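Invasin (PDB 1P9H) binds collagen as a trimeric outer-membrane adhesin that forms a fibrillar matrix on Yersinia enterocolitica and promotes attachment to and invasion of eukaryotic cells. Local coordinates at the interface of chains A and B. Residues are numbered along the deposited sequence; one frame, centred on the assembly and turned at random. Chains: chain A/B, Invasin.

Contact 1: the interface of chains A and B. Residues chain A 126, 128, 140, 142, 156; chain B 128-129, 142-143, 158-159.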
loop_
_atom_site.group_PDB
_atom_site.type_symbol
_atom_site.label_atom_id
_atom_site.label_comp_id
_atom_site.label_asym_id
_atom_site.label_seq_id
_atom_site.Cartn_x
_atom_site.Cartn_y
_atom_site.Cartn_z
ATOM N N VAL A 126 -4.833 -2.123 -8.697
ATOM C CA VAL A 126 -4.337 -1.605 -7.429
ATOM C C VAL A 126 -5.385 -0.685 -6.827
ATOM O O VAL A 126 -5.842 0.258 -7.473
ATOM C CB VAL A 126 -3.038 -0.787 -7.610
ATOM C CG1 VAL A 126 -2.651 -0.135 -6.284
ATOM C CG2 VAL A 126 -1.914 -1.683 -8.108
ATOM N N VAL A 128 -5.939 1.394 -3.207
ATOM C CA VAL A 128 -5.411 1.778 -1.904
ATOM C C VAL A 128 -6.294 2.875 -1.334
ATOM O O VAL A 128 -6.465 3.928 -1.949
ATOM C CB VAL A 128 -3.964 2.306 -1.991
ATOM C CG1 VAL A 128 -3.455 2.635 -0.588
ATOM C CG2 VAL A 128 -3.059 1.266 -2.630
ATOM N N VAL A 140 -6.043 1.506 -11.429
ATOM C CA VAL A 140 -5.439 1.975 -10.184
ATOM C C VAL A 140 -6.348 3.010 -9.536
ATOM O O VAL A 140 -6.720 3.995 -10.168
ATOM C CB VAL A 140 -4.060 2.635 -10.450
ATOM C CG1 VAL A 140 -3.497 3.230 -9.162
ATOM C CG2 VAL A 140 -3.094 1.611 -11.027
ATOM N N ILE A 142 -6.408 5.213 -6.020
ATOM C CA ILE A 142 -5.734 5.608 -4.785
ATOM C C ILE A 142 -6.504 6.723 -4.097
ATOM O O ILE A 142 -6.679 7.804 -4.662
ATOM C CB ILE A 142 -4.296 6.129 -5.055
ATOM C CG1 ILE A 142 -3.516 5.137 -5.924
ATOM C CG2 ILE A 142 -3.571 6.357 -3.733
ATOM C CD1 ILE A 142 -3.286 3.780 -5.283
ATOM N N ILE A 156 -6.687 5.398 -14.158
ATOM C CA ILE A 156 -6.268 5.664 -12.787
ATOM C C ILE A 156 -7.100 6.782 -12.173
ATOM O O ILE A 156 -7.417 7.766 -12.840
ATOM C CB ILE A 156 -4.784 6.123 -12.739
ATOM C CG1 ILE A 156 -3.873 5.049 -13.330
ATOM C CG2 ILE A 156 -4.370 6.450 -11.308
ATOM C CD1 ILE A 156 -3.717 5.153 -14.836
ATOM N N VAL B 128 3.986 -0.127 -5.621
ATOM C CA VAL B 128 2.704 -0.747 -5.310
ATOM C C VAL B 128 2.110 -1.292 -6.598
ATOM O O VAL B 128 1.899 -0.549 -7.557
ATOM C CB VAL B 128 1.704 0.254 -4.693
ATOM C CG1 VAL B 128 0.407 -0.472 -4.341
ATOM C CG2 VAL B 128 2.292 0.884 -3.441
ATOM N N GLY B 129 1.848 -2.595 -6.615
ATOM C CA GLY B 129 1.288 -3.225 -7.794
ATOM C C GLY B 129 2.077 -4.456 -8.185
ATOM O O GLY B 129 3.277 -4.552 -7.911
ATOM N N ILE B 142 3.492 3.102 -9.092
ATOM C CA ILE B 142 2.171 2.616 -8.699
ATOM C C ILE B 142 1.440 2.043 -9.902
ATOM O O ILE B 142 1.184 2.753 -10.875
ATOM C CB ILE B 142 1.290 3.754 -8.113
ATOM C CG1 ILE B 142 2.046 4.515 -7.019
ATOM C CG2 ILE B 142 -0.003 3.171 -7.553
ATOM C CD1 ILE B 142 2.404 3.681 -5.802
ATOM N N GLY B 143 1.097 0.760 -9.826
ATOM C CA GLY B 143 0.394 0.115 -10.915
ATOM C C GLY B 143 1.110 -1.125 -11.406
ATOM O O GLY B 143 2.327 -1.259 -11.238
ATOM N N ILE B 158 2.907 6.288 -12.779
ATOM C CA ILE B 158 1.538 6.030 -12.339
ATOM C C ILE B 158 0.700 5.317 -13.395
ATOM O O ILE B 158 0.529 5.831 -14.500
ATOM C CB ILE B 158 0.819 7.361 -12.011
ATOM C CG1 ILE B 158 1.536 8.077 -10.866
ATOM C CG2 ILE B 158 -0.643 7.105 -11.674
ATOM C CD1 ILE B 158 1.014 9.474 -10.610
ATOM N N GLY B 159 0.171 4.141 -13.056
ATOM C CA GLY B 159 -0.676 3.436 -14.001
ATOM C C GLY B 159 -0.112 2.134 -14.530
ATOM O O GLY B 159 1.095 1.891 -14.472
#
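A:Val126, A:Val140 and A:Ile156 each set their two branches against a different part of chain B. One branch meets an aliphatic side chain, and the other lies against the alpha carbon of the glycine that follows it. A:Val126 CG1 touches B:Val128 CG1 at 3.6 Å, the two side chains set obliquely. The other methyl, A:Val126 CG2, rests on B:Gly129 CA, also at 3.6 Å. A:Val140 repeats this one turn along: A:Val140 CG1 meets the branch methyl CG2 of B:Ile142 at 3.8 Å, with the two side chains at about a right angle, and CG2 packs on B:Gly143 CA. B:Ile142 CG2 has a second neighbour in the delta methyl CD1 of A:Ile142. A:Ile156 does the same as the valines with its own branches. A:Ile156 CG2 meets B:Ile158 CG2 at 3.8 Å, while CG1 and CD1 lie over B:Gly159 CA.

The torsions make the division possible. A:Val126 holds CG1 anti to its backbone N (chi1 173°), which leaves CG2 beside that N and turned to the glycine. The glycines carry no side chain, which lets the chain A methyls come down onto the backbone.

The residues belong to the left-handed parallel beta-roll of the YadA head domain, and the protein is a homotrimer. Strands 126-128, 140-142 and 156-158 supply the side chains in both copies, so successive coils stack equivalent contacts. This patch is apolar and buries about 203 Å² of protein surface. A:Val128 stands at its margin and hides little. A:Ile142 keeps CG1 beside its backbone N, and chi2 of -63° takes A:Ile142 CD1 to 4.0 Å from B:Ile142 CG2.

Contact 2: the interface of chains A and B. Residues chain A 154, 156, 168-170; chain B 158-159, 172, 179-180.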
loop_
_atom_site.group_PDB
_atom_site.type_symbol
_atom_site.label_atom_id
_atom_site.label_comp_id
_atom_site.label_asym_id
_atom_site.label_seq_id
_atom_site.Cartn_x
_atom_site.Cartn_y
_atom_site.Cartn_z
ATOM N N TYR A 154 -7.457 0.367 -18.199
ATOM C CA TYR A 154 -6.136 0.912 -17.905
ATOM C C TYR A 154 -6.110 2.331 -17.355
ATOM O O TYR A 154 -5.135 3.056 -17.549
ATOM C CB TYR A 154 -5.263 0.834 -19.157
ATOM C CG TYR A 154 -5.188 -0.557 -19.738
ATOM C CD1 TYR A 154 -6.064 -0.963 -20.744
ATOM C CD2 TYR A 154 -4.266 -1.481 -19.256
ATOM C CE1 TYR A 154 -6.020 -2.258 -21.257
ATOM C CE2 TYR A 154 -4.215 -2.778 -19.758
ATOM C CZ TYR A 154 -5.093 -3.158 -20.758
ATOM O OH TYR A 154 -5.041 -4.438 -21.260
ATOM N N ILE A 156 -6.687 5.398 -14.158
ATOM C CA ILE A 156 -6.268 5.664 -12.787
ATOM C C ILE A 156 -7.100 6.782 -12.173
ATOM O O ILE A 156 -7.417 7.766 -12.840
ATOM C CB ILE A 156 -4.784 6.123 -12.739
ATOM C CG1 ILE A 156 -3.873 5.049 -13.330
ATOM C CG2 ILE A 156 -4.370 6.450 -11.308
ATOM C CD1 ILE A 156 -3.717 5.153 -14.836
ATOM N N ASN A 168 -8.297 4.748 -20.601
ATOM C CA ASN A 168 -6.979 5.313 -20.884
ATOM C C ASN A 168 -6.802 6.706 -20.300
ATOM O O ASN A 168 -6.269 7.598 -20.963
ATOM C CB ASN A 168 -6.764 5.380 -22.399
ATOM C CG ASN A 168 -6.782 4.015 -23.053
ATOM O OD1 ASN A 168 -7.057 3.893 -24.249
ATOM N ND2 ASN A 168 -6.478 2.982 -22.281
ATOM N N SER A 169 -7.224 6.895 -19.055
ATOM C CA SER A 169 -7.111 8.210 -18.446
ATOM C C SER A 169 -6.689 8.196 -16.988
ATOM O O SER A 169 -6.647 7.152 -16.341
ATOM C CB SER A 169 -8.448 8.949 -18.553
ATOM O OG SER A 169 -9.416 8.367 -17.689
ATOM N N VAL A 170 -6.370 9.386 -16.494
ATOM C CA VAL A 170 -5.992 9.601 -15.106
ATOM C C VAL A 170 -6.911 10.710 -14.612
ATOM O O VAL A 170 -6.901 11.814 -15.157
ATOM C CB VAL A 170 -4.532 10.090 -14.965
ATOM C CG1 VAL A 170 -4.227 10.390 -13.498
ATOM C CG2 VAL A 170 -3.567 9.041 -15.498
ATOM N N ILE B 158 2.907 6.288 -12.779
ATOM C CA ILE B 158 1.538 6.030 -12.339
ATOM C C ILE B 158 0.700 5.317 -13.395
ATOM O O ILE B 158 0.529 5.831 -14.500
ATOM C CB ILE B 158 0.819 7.361 -12.011
ATOM C CG1 ILE B 158 1.536 8.077 -10.866
ATOM C CG2 ILE B 158 -0.643 7.105 -11.674
ATOM C CD1 ILE B 158 1.014 9.474 -10.610
ATOM N N GLY B 159 0.171 4.141 -13.056
ATOM C CA GLY B 159 -0.676 3.436 -14.001
ATOM C C GLY B 159 -0.112 2.134 -14.530
ATOM O O GLY B 159 1.095 1.891 -14.472
ATOM N N ILE B 172 2.579 9.149 -16.793
ATOM C CA ILE B 172 1.269 8.525 -16.691
ATOM C C ILE B 172 1.014 7.638 -17.909
ATOM O O ILE B 172 -0.130 7.368 -18.265
ATOM C CB ILE B 172 0.123 9.569 -16.552
ATOM C CG1 ILE B 172 0.134 10.557 -17.721
ATOM C CG2 ILE B 172 0.264 10.310 -15.226
ATOM C CD1 ILE B 172 -1.053 11.513 -17.707
ATOM N N ARG B 179 -1.973 8.804 -21.705
ATOM C CA ARG B 179 -3.256 8.942 -21.036
ATOM C C ARG B 179 -3.672 10.396 -20.891
ATOM O O ARG B 179 -2.832 11.282 -20.731
ATOM C CB ARG B 179 -3.197 8.313 -19.641
ATOM C CG ARG B 179 -2.976 6.807 -19.608
ATOM C CD ARG B 179 -3.153 6.308 -18.176
ATOM N NE ARG B 179 -3.129 4.851 -18.046
ATOM C CZ ARG B 179 -2.026 4.111 -17.970
ATOM N NH1 ARG B 179 -0.826 4.676 -18.017
ATOM N NH2 ARG B 179 -2.128 2.798 -17.814
ATOM N N GLN B 180 -4.974 10.642 -20.954
ATOM C CA GLN B 180 -5.478 11.993 -20.769
ATOM C C GLN B 180 -5.608 12.206 -19.267
ATOM O O GLN B 180 -5.856 11.259 -18.519
ATOM C CB GLN B 180 -6.862 12.159 -21.396
ATOM C CG GLN B 180 -6.887 12.169 -22.909
ATOM C CD GLN B 180 -8.291 12.360 -23.443
ATOM O OE1 GLN B 180 -9.160 11.506 -23.254
ATOM N NE2 GLN B 180 -8.526 13.490 -24.102
HETATM O O HOH W 1 -8.406 8.862 -22.773
#
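A:Ser169 and B:Gln180 form a parallel beta bridge between chains, in which A:Val170 N donates to B:Gln180 O at 2.8 Å. The return bond, from B:Gln180 N to A:Asn168 O, is weak. Chain A contributes the left-handed parallel beta-roll of the YadA head. Strand 180-182 of chain B pairs with strand 169-171 of its neighbour in the trimer, on the way toward the stalk.

B:Arg179 precedes the bridge and reaches across chain A to the backbone carbonyl of A:Tyr154. Its side chain runs extended from CG to NE. The last torsion, chi4 83°, turns the guanidinium across that chain. Two nitrogens grip the one carbonyl oxygen side-on. B:Arg179 NE lies 2.7 Å from A:Tyr154 O, with a C=O...N angle of 175°. B:Arg179 NH2 lies 3.0 Å from A:Tyr154 O and approaches at a tilt to the carbonyl plane. The oxygen sits nearly in the guanidinium plane.

The third nitrogen turns back to its own chain. B:Arg179 NH1 donates to B:Ile172 O at 2.8 Å, with the donor above the carbonyl plane. Bonds on both sides should fix the rotation of the flat group. B:Gly159 CA lies over one of its faces, toward the rim.

The aliphatic part of the arginine is packed by chain A. A:Ile156 CD1 and A:Val170 CG2 both touch B:Arg179 CD, the former at 3.6 Å, and both side chains cross the arginine at about a right angle. A:Val170 CG2 also reaches B:Ile172 CB at 3.9 Å. At the other end of the bridge, water 1 joins A:Asn168 O to the side-chain amide oxygen OE1 of B:Gln180, 2.8 Å from the water oxygen.

The C-alpha centres of contact 1 and contact 2 lie about 10 Å apart, and the two patches are continuous. They share A:Ile156, B:Ile158 and B:Gly159, so strand 156-158 of each chain serves both. Along the roll the interface changes character at this point. Contact 1 relies on apolar packing between repeated coils, whereas contact 2 adds hydrogen bonds and direct strand pairing on the side nearer the C-terminal helix 196-204. The added bonds may help hold the subunits in register where the head leads toward the coiled-coil stalk. In the homotrimer each copy can offer both surfaces to its neighbours.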